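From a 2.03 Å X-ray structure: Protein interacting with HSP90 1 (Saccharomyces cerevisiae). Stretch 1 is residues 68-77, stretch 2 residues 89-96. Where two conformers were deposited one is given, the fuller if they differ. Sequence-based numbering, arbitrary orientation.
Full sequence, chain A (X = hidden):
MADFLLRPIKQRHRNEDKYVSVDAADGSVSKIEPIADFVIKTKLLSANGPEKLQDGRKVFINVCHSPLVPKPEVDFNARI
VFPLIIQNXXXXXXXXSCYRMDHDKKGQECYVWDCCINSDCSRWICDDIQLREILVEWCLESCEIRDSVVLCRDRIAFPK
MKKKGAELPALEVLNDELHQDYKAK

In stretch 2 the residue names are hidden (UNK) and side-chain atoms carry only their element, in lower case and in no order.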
ATOM      1  N   LEU A  68     -13.601  -2.308  -4.702  1.00 20.73           N
ATOM      2  CA  LEU A  68     -13.673  -3.734  -4.358  1.00 21.11           C
ATOM      3  C   LEU A  68     -12.922  -4.102  -3.072  1.00 21.68           C
ATOM      4  O   LEU A  68     -13.073  -5.224  -2.577  1.00 21.07           O
ATOM      5  CB  LEU A  68     -13.097  -4.545  -5.541  1.00 22.25           C
ATOM      6  CG  LEU A  68     -14.081  -5.069  -6.601  1.00 28.17           C
ATOM      7  CD1 LEU A  68     -14.811  -3.943  -7.319  1.00 28.05           C
ATOM      8  CD2 LEU A  68     -13.356  -5.907  -7.624  1.00 31.50           C
ATOM      9  N   VAL A  69     -12.088  -3.188  -2.563  1.00 16.22           N
ATOM     10  CA  VAL A  69     -11.319  -3.371  -1.339  1.00 15.21           C
ATOM     11  C   VAL A  69     -12.264  -3.045  -0.178  1.00 20.35           C
ATOM     12  O   VAL A  69     -12.954  -2.015  -0.227  1.00 19.46           O
ATOM     13  CB  VAL A  69     -10.018  -2.490  -1.290  1.00 18.30           C
ATOM     14  CG1 VAL A  69      -9.246  -2.674   0.024  1.00 17.25           C
ATOM     15  CG2 VAL A  69      -9.103  -2.741  -2.492  1.00 18.09           C
ATOM     16  N   PRO A  70     -12.300  -3.870   0.887  1.00 18.33           N
ATOM     17  CA  PRO A  70     -13.113  -3.503   2.055  1.00 18.09           C
ATOM     18  C   PRO A  70     -12.749  -2.122   2.609  1.00 22.59           C
ATOM     19  O   PRO A  70     -11.645  -1.593   2.391  1.00 19.18           O
ATOM     20  CB  PRO A  70     -12.772  -4.585   3.083  1.00 19.77           C
ATOM     21  CG  PRO A  70     -12.312  -5.748   2.268  1.00 24.11           C
ATOM     22  CD  PRO A  70     -11.570  -5.132   1.114  1.00 19.79           C
ATOM     23  N   LYS A  71     -13.705  -1.520   3.296  1.00 20.86           N
ATOM     24  CA  LYS A  71     -13.487  -0.212   3.892  1.00 21.36           C
ATOM     25  C   LYS A  71     -13.944  -0.250   5.373  1.00 25.29           C
ATOM     26  O   LYS A  71     -14.706  -1.158   5.742  1.00 24.88           O
ATOM     27  CB  LYS A  71     -14.182   0.893   3.076  1.00 23.85           C
ATOM     28  CG  LYS A  71     -15.699   0.853   3.050  1.00 36.06           C
ATOM     29  CD  LYS A  71     -16.300   2.072   2.338  1.00 36.80           C
ATOM     30  CE  LYS A  71     -16.332   3.327   3.193  1.00 35.85           C
ATOM     31  NZ  LYS A  71     -17.336   4.314   2.689  1.00 31.88           N
ATOM     32  N   PRO A  72     -13.413   0.628   6.266  1.00 20.48           N
ATOM     33  CA  PRO A  72     -13.886   0.610   7.669  1.00 20.94           C
ATOM     34  C   PRO A  72     -15.409   0.778   7.755  1.00 25.77           C
ATOM     35  O   PRO A  72     -16.011   1.498   6.944  1.00 25.65           O
ATOM     36  CB  PRO A  72     -13.179   1.841   8.279  1.00 21.86           C
ATOM     37  CG  PRO A  72     -11.983   2.041   7.420  1.00 24.81           C
ATOM     38  CD  PRO A  72     -12.490   1.753   6.044  1.00 20.99           C
ATOM     39  N   GLU A  73     -16.013   0.162   8.760  1.00 24.98           N
ATOM     40  CA  GLU A  73     -17.449   0.278   9.034  1.00 25.63           C
ATOM     41  C   GLU A  73     -17.764   1.671   9.595  1.00 28.54           C
ATOM     42  O   GLU A  73     -18.814   2.229   9.286  1.00 28.15           O
ATOM     43  CB  GLU A  73     -17.911  -0.825   9.990  1.00 27.11           C
ATOM     44  CG  GLU A  73     -18.082  -2.164   9.291  1.00 41.87           C
ATOM     45  CD  GLU A  73     -18.585  -3.306  10.159  1.00 66.06           C
ATOM     46  OE1 GLU A  73     -18.008  -3.543  11.246  1.00 58.78           O
ATOM     47  OE2 GLU A  73     -19.569  -3.963   9.748  1.00 61.68           O
ATOM     48  N   VAL A  74     -16.818   2.245  10.370  1.00 24.82           N
ATOM     49  CA  VAL A  74     -16.922   3.590  10.937  1.00 23.10           C
ATOM     50  C   VAL A  74     -16.398   4.599   9.895  1.00 25.33           C
ATOM     51  O   VAL A  74     -15.225   4.537   9.509  1.00 22.88           O
ATOM     52  CB  VAL A  74     -16.175   3.733  12.300  1.00 25.51           C
ATOM     53  CG1 VAL A  74     -16.213   5.174  12.789  1.00 23.82           C
ATOM     54  CG2 VAL A  74     -16.756   2.790  13.359  1.00 25.60           C
ATOM     55  N   ASP A  75     -17.274   5.528   9.470  1.00 23.11           N
ATOM     56  CA  ASP A  75     -16.988   6.608   8.519  1.00 23.77           C
ATOM     57  C   ASP A  75     -15.893   7.528   9.071  1.00 24.37           C
ATOM     58  O   ASP A  75     -15.835   7.727  10.282  1.00 22.57           O
ATOM     59  CB  ASP A  75     -18.282   7.414   8.240  1.00 26.51           C
ATOM     60  CG  ASP A  75     -18.189   8.381   7.068  1.00 41.30           C
ATOM     61  OD1 ASP A  75     -17.455   8.068   6.087  1.00 41.40           O
ATOM     62  OD2 ASP A  75     -18.842   9.448   7.125  1.00 48.57           O
ATOM     63  N   PHE A  76     -15.013   8.075   8.199  1.00 20.67           N
ATOM     64  CA  PHE A  76     -13.917   8.909   8.697  1.00 18.33           C
ATOM     65  C   PHE A  76     -14.406  10.258   9.195  1.00 23.72           C
ATOM     66  O   PHE A  76     -14.939  11.084   8.455  1.00 23.34           O
ATOM     67  CB  PHE A  76     -12.752   9.113   7.699  1.00 18.73           C
ATOM     68  CG  PHE A  76     -11.636   9.965   8.291  1.00 18.54           C
ATOM     69  CD1 PHE A  76     -10.852   9.489   9.340  1.00 18.01           C
ATOM     70  CD2 PHE A  76     -11.420  11.266   7.848  1.00 20.28           C
ATOM     71  CE1 PHE A  76      -9.882  10.300   9.944  1.00 18.58           C
ATOM     72  CE2 PHE A  76     -10.429  12.068   8.437  1.00 21.95           C
ATOM     73  CZ  PHE A  76      -9.676  11.581   9.488  1.00 18.69           C
ATOM     74  N   ASN A  77     -14.175  10.452  10.477  1.00 21.25           N
ATOM     75  CA  ASN A  77     -14.381  11.664  11.255  1.00 20.56           C
ATOM     76  C   ASN A  77     -13.199  11.678  12.224  1.00 21.70           C
ATOM     77  O   ASN A  77     -13.054  10.733  13.011  1.00 19.16           O
ATOM     78  CB  ASN A  77     -15.747  11.657  11.939  1.00 21.03           C
ATOM     79  CG  ASN A  77     -16.033  12.918  12.730  1.00 54.21           C
ATOM     80  OD1 ASN A  77     -15.326  13.274  13.684  1.00 47.82           O
ATOM     81  ND2 ASN A  77     -17.100  13.606  12.372  1.00 50.60           N
ATOM     82  N   UNK A  89      -8.561  -0.191  16.917  1.00 18.73           N
ATOM     83  CA  UNK A  89      -9.936  -0.567  16.607  1.00 18.54           C
ATOM     84  C   UNK A  89     -10.380  -0.036  15.246  1.00 20.91           C
ATOM     85  O   UNK A  89     -11.498  -0.323  14.810  1.00 20.99           O
ATOM     86  c   UNK A  89     -10.868  -0.069  17.726  1.00 20.13           C
ATOM     87  c   UNK A  89     -11.711  -0.555  20.088  1.00 62.08           C
ATOM     88  c   UNK A  89     -10.883  -1.022  18.906  1.00 33.59           C
ATOM     89  o   UNK A  89     -12.938  -0.360  19.926  1.00 62.42           O
ATOM     90  o   UNK A  89     -11.132  -0.415  21.189  1.00 55.85           O
ATOM     91  N   UNK A  90      -9.491   0.691  14.538  1.00 15.81           N
ATOM     92  CA  UNK A  90      -9.835   1.212  13.226  1.00 14.26           C
ATOM     93  C   UNK A  90      -8.598   1.229  12.340  1.00 18.02           C
ATOM     94  O   UNK A  90      -7.528   1.649  12.772  1.00 15.69           O
ATOM     95  n   UNK A  90     -12.770   3.970  10.868  1.00 14.47           N
ATOM     96  c   UNK A  90      -9.210   4.192  10.667  1.00 12.96           C
ATOM     97  c   UNK A  90     -10.535   3.917  11.073  1.00 12.03           C
ATOM     98  c   UNK A  90     -10.077   5.380   8.733  1.00 16.02           C
ATOM     99  c   UNK A  90     -11.386   5.121   9.095  1.00 15.78           C
ATOM    100  c   UNK A  90     -11.598   4.354  10.255  1.00 15.88           C
ATOM    101  c   UNK A  90     -10.404   2.635  13.374  1.00 11.81           C
ATOM    102  c   UNK A  90     -12.474   3.320  12.042  1.00 14.92           C
ATOM    103  c   UNK A  90     -11.121   3.201  12.185  1.00 12.30           C
ATOM    104  c   UNK A  90      -8.998   4.918   9.506  1.00 15.03           C
ATOM    105  N   UNK A  91      -8.779   0.853  11.072  1.00 16.10           N
ATOM    106  CA  UNK A  91      -7.702   0.857  10.082  1.00 15.98           C
ATOM    107  C   UNK A  91      -8.264   0.932   8.698  1.00 19.43           C
ATOM    108  O   UNK A  91      -9.351   0.430   8.452  1.00 20.78           O
ATOM    109  c   UNK A  91      -4.398  -1.208  10.203  1.00 49.35           C
ATOM    110  o   UNK A  91      -3.605  -1.778   9.422  1.00 47.17           O
ATOM    111  o   UNK A  91      -4.284  -1.252  11.449  1.00 43.56           O
ATOM    112  c   UNK A  91      -5.480  -0.333   9.602  1.00 31.61           C
ATOM    113  c   UNK A  91      -6.862  -0.432  10.226  1.00 17.83           C
ATOM    114  N   UNK A  92      -7.519   1.519   7.772  1.00 16.17           N
ATOM    115  CA  UNK A  92      -7.898   1.487   6.363  1.00 16.03           C
ATOM    116  C   UNK A  92      -7.428   0.100   5.845  1.00 18.89           C
ATOM    117  O   UNK A  92      -6.219  -0.138   5.855  1.00 19.54           O
ATOM    118  c   UNK A  92      -7.293   2.670   5.546  1.00 18.84           C
ATOM    119  c   UNK A  92      -7.948   4.015   5.908  1.00 18.99           C
ATOM    120  c   UNK A  92      -7.372   5.276   5.183  1.00 17.69           C
ATOM    121  c   UNK A  92      -7.370   2.390   4.028  1.00 18.19           C
ATOM    122  N   UNK A  93      -8.314  -0.840   5.431  1.00 15.40           N
ATOM    123  CA  UNK A  93      -7.808  -2.129   4.897  1.00 15.37           C
ATOM    124  C   UNK A  93      -6.904  -1.926   3.656  1.00 19.07           C
ATOM    125  O   UNK A  93      -7.170  -1.061   2.815  1.00 18.00           O
ATOM    126  c   UNK A  93      -9.093  -2.893   4.540  1.00 16.56           C
ATOM    127  c   UNK A  93     -10.176  -2.254   5.438  1.00 20.17           C
ATOM    128  c   UNK A  93      -9.794  -0.793   5.402  1.00 15.84           C
ATOM    129  N   UNK A  94      -5.802  -2.685   3.590  1.00 15.91           N
ATOM    130  CA  UNK A  94      -4.854  -2.637   2.473  1.00 15.51           C
ATOM    131  C   UNK A  94      -4.678  -4.043   1.895  1.00 18.71           C
ATOM    132  O   UNK A  94      -4.415  -4.973   2.646  1.00 19.50           O
ATOM    133  c   UNK A  94      -3.630  -0.642   3.577  1.00 17.98           C
ATOM    134  c   UNK A  94      -2.511  -0.209   4.389  1.00 23.65           C
ATOM    135  c   UNK A  94      -2.526  -1.916   1.631  1.00 19.70           C
ATOM    136  c   UNK A  94      -3.466  -2.026   2.876  1.00 18.33           C
ATOM    137  N   UNK A  95      -4.759  -4.166   0.568  1.00 13.78           N
ATOM    138  CA  UNK A  95      -4.431  -5.381  -0.144  1.00 13.93           C
ATOM    139  C   UNK A  95      -3.117  -5.070  -0.891  1.00 16.63           C
ATOM    140  O   UNK A  95      -3.060  -4.158  -1.719  1.00 15.91           O
ATOM    141  c   UNK A  95      -8.128  -6.444  -0.917  1.00 27.95           C
ATOM    142  c   UNK A  95      -5.581  -5.913  -1.047  1.00 18.11           C
ATOM    143  c   UNK A  95      -5.081  -7.174  -1.817  1.00 16.58           C
ATOM    144  c   UNK A  95      -6.828  -6.282  -0.175  1.00 18.81           C
ATOM    145  N   UNK A  96      -2.056  -5.804  -0.548  1.00 14.21           N
ATOM    146  CA  UNK A  96      -0.705  -5.579  -1.069  1.00 14.53           C
ATOM    147  C   UNK A  96      -0.325  -6.676  -2.025  1.00 17.98           C
ATOM    148  O   UNK A  96      -0.526  -7.859  -1.741  1.00 18.29           O
ATOM    149  c   UNK A  96       1.696  -5.083  -0.351  1.00 15.95           C
ATOM    150  c   UNK A  96       0.305  -5.485   0.097  1.00 21.78           C
ATOM    151  o   UNK A  96      -0.184  -4.524   1.023  1.00 20.99           O
TER
HETATM  152  O   HOH W   1      -9.498   0.321   2.332  1.00 16.16           O

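Position 89 carries three carbons in a row and two oxygens on the third, a carboxylate on a two-carbon arm. It reaches nothing on stretch 1 and lies exposed, as suits a charged group: Glu89.

Position 90 has nine carbons and one nitrogen, with one carbon leading into fused five- and six-membered rings. The ring nitrogen lies close to Val74 O, Pro72 CG lies over one ring face, and a ring carbon nears Phe76 CD1. That is an indole, so the residue is Trp90. Its CA-to-CB bond points sideways, yet the ring comes close to stretch 1. Trp90 NE1 donates a hydrogen bond to Val74 O at 2.9 Å, nearly straight at 168°, with the acceptor near the ring plane, where the N-H points. Pro72 CG sits 4.0 Å from the centroid of the six-membered ring of Trp90, a CH-pi contact. Phe76 CD1 approaches Trp90 CH2 at 4.2 Å. An indole suits this buried place because it offers a broad apolar surface together with one polar N-H.

Position 91 again shows three carbons and a terminal pair of oxygens. Its CB points away from stretch 1, leaving the carboxylate exposed, and its backbone O meets Pro72; this is Glu91. Its contribution to the contact comes from the backbone, Glu91 O lying 3.3 Å from Pro72 CG.

Position 92 has four carbons, forked at the first, with one arm two carbons long. The side chain points sideways and is buried, as befits a hydrocarbon, but stretch 1 covers little of it; Pro72 CG lies near the backbone CA. This is Ile92, with its CA 4.3 Å from Pro72 CG.

At position 93 three carbons close a ring onto the backbone N, and the ring carbons lie near Pro70 and Pro72, which identifies Pro93. The compact ring packs against two other prolines: Pro93 CD is 3.8 Å from Pro72 CD, and Pro93 CG is 4.2 Å from Pro70 CB. A water donates hydrogen bonds to Pro93 O at 2.8 Å and Pro70 O at 2.9 Å, linking the two backbones.

Position 94 repeats the forked four-carbon pattern, points away and touches nothing on stretch 1: Ile94.

Position 95, in a strand, has the same four-carbon fork but points toward stretch 1, the end of its longer arm meeting Val69 and Pro70. This is Ile95, with Ile95 CD1 4.0 Å from Val69 CG1 and 4.2 Å from Pro70 CD, so its length suits the gap.

Position 96 has one carbon bearing an oxygen and a methyl carbon, and touches nothing on stretch 1: Thr96.

The contact therefore combines apolar packing along Val69, Pro70 and Pro72 with the tryptophan's anchorage. Its one direct hydrogen bond fixes the indole against Val74, while the water bridge joins carbonyls that cannot bond to each other.

Stretch 2 (89-96) EWEIPIIT
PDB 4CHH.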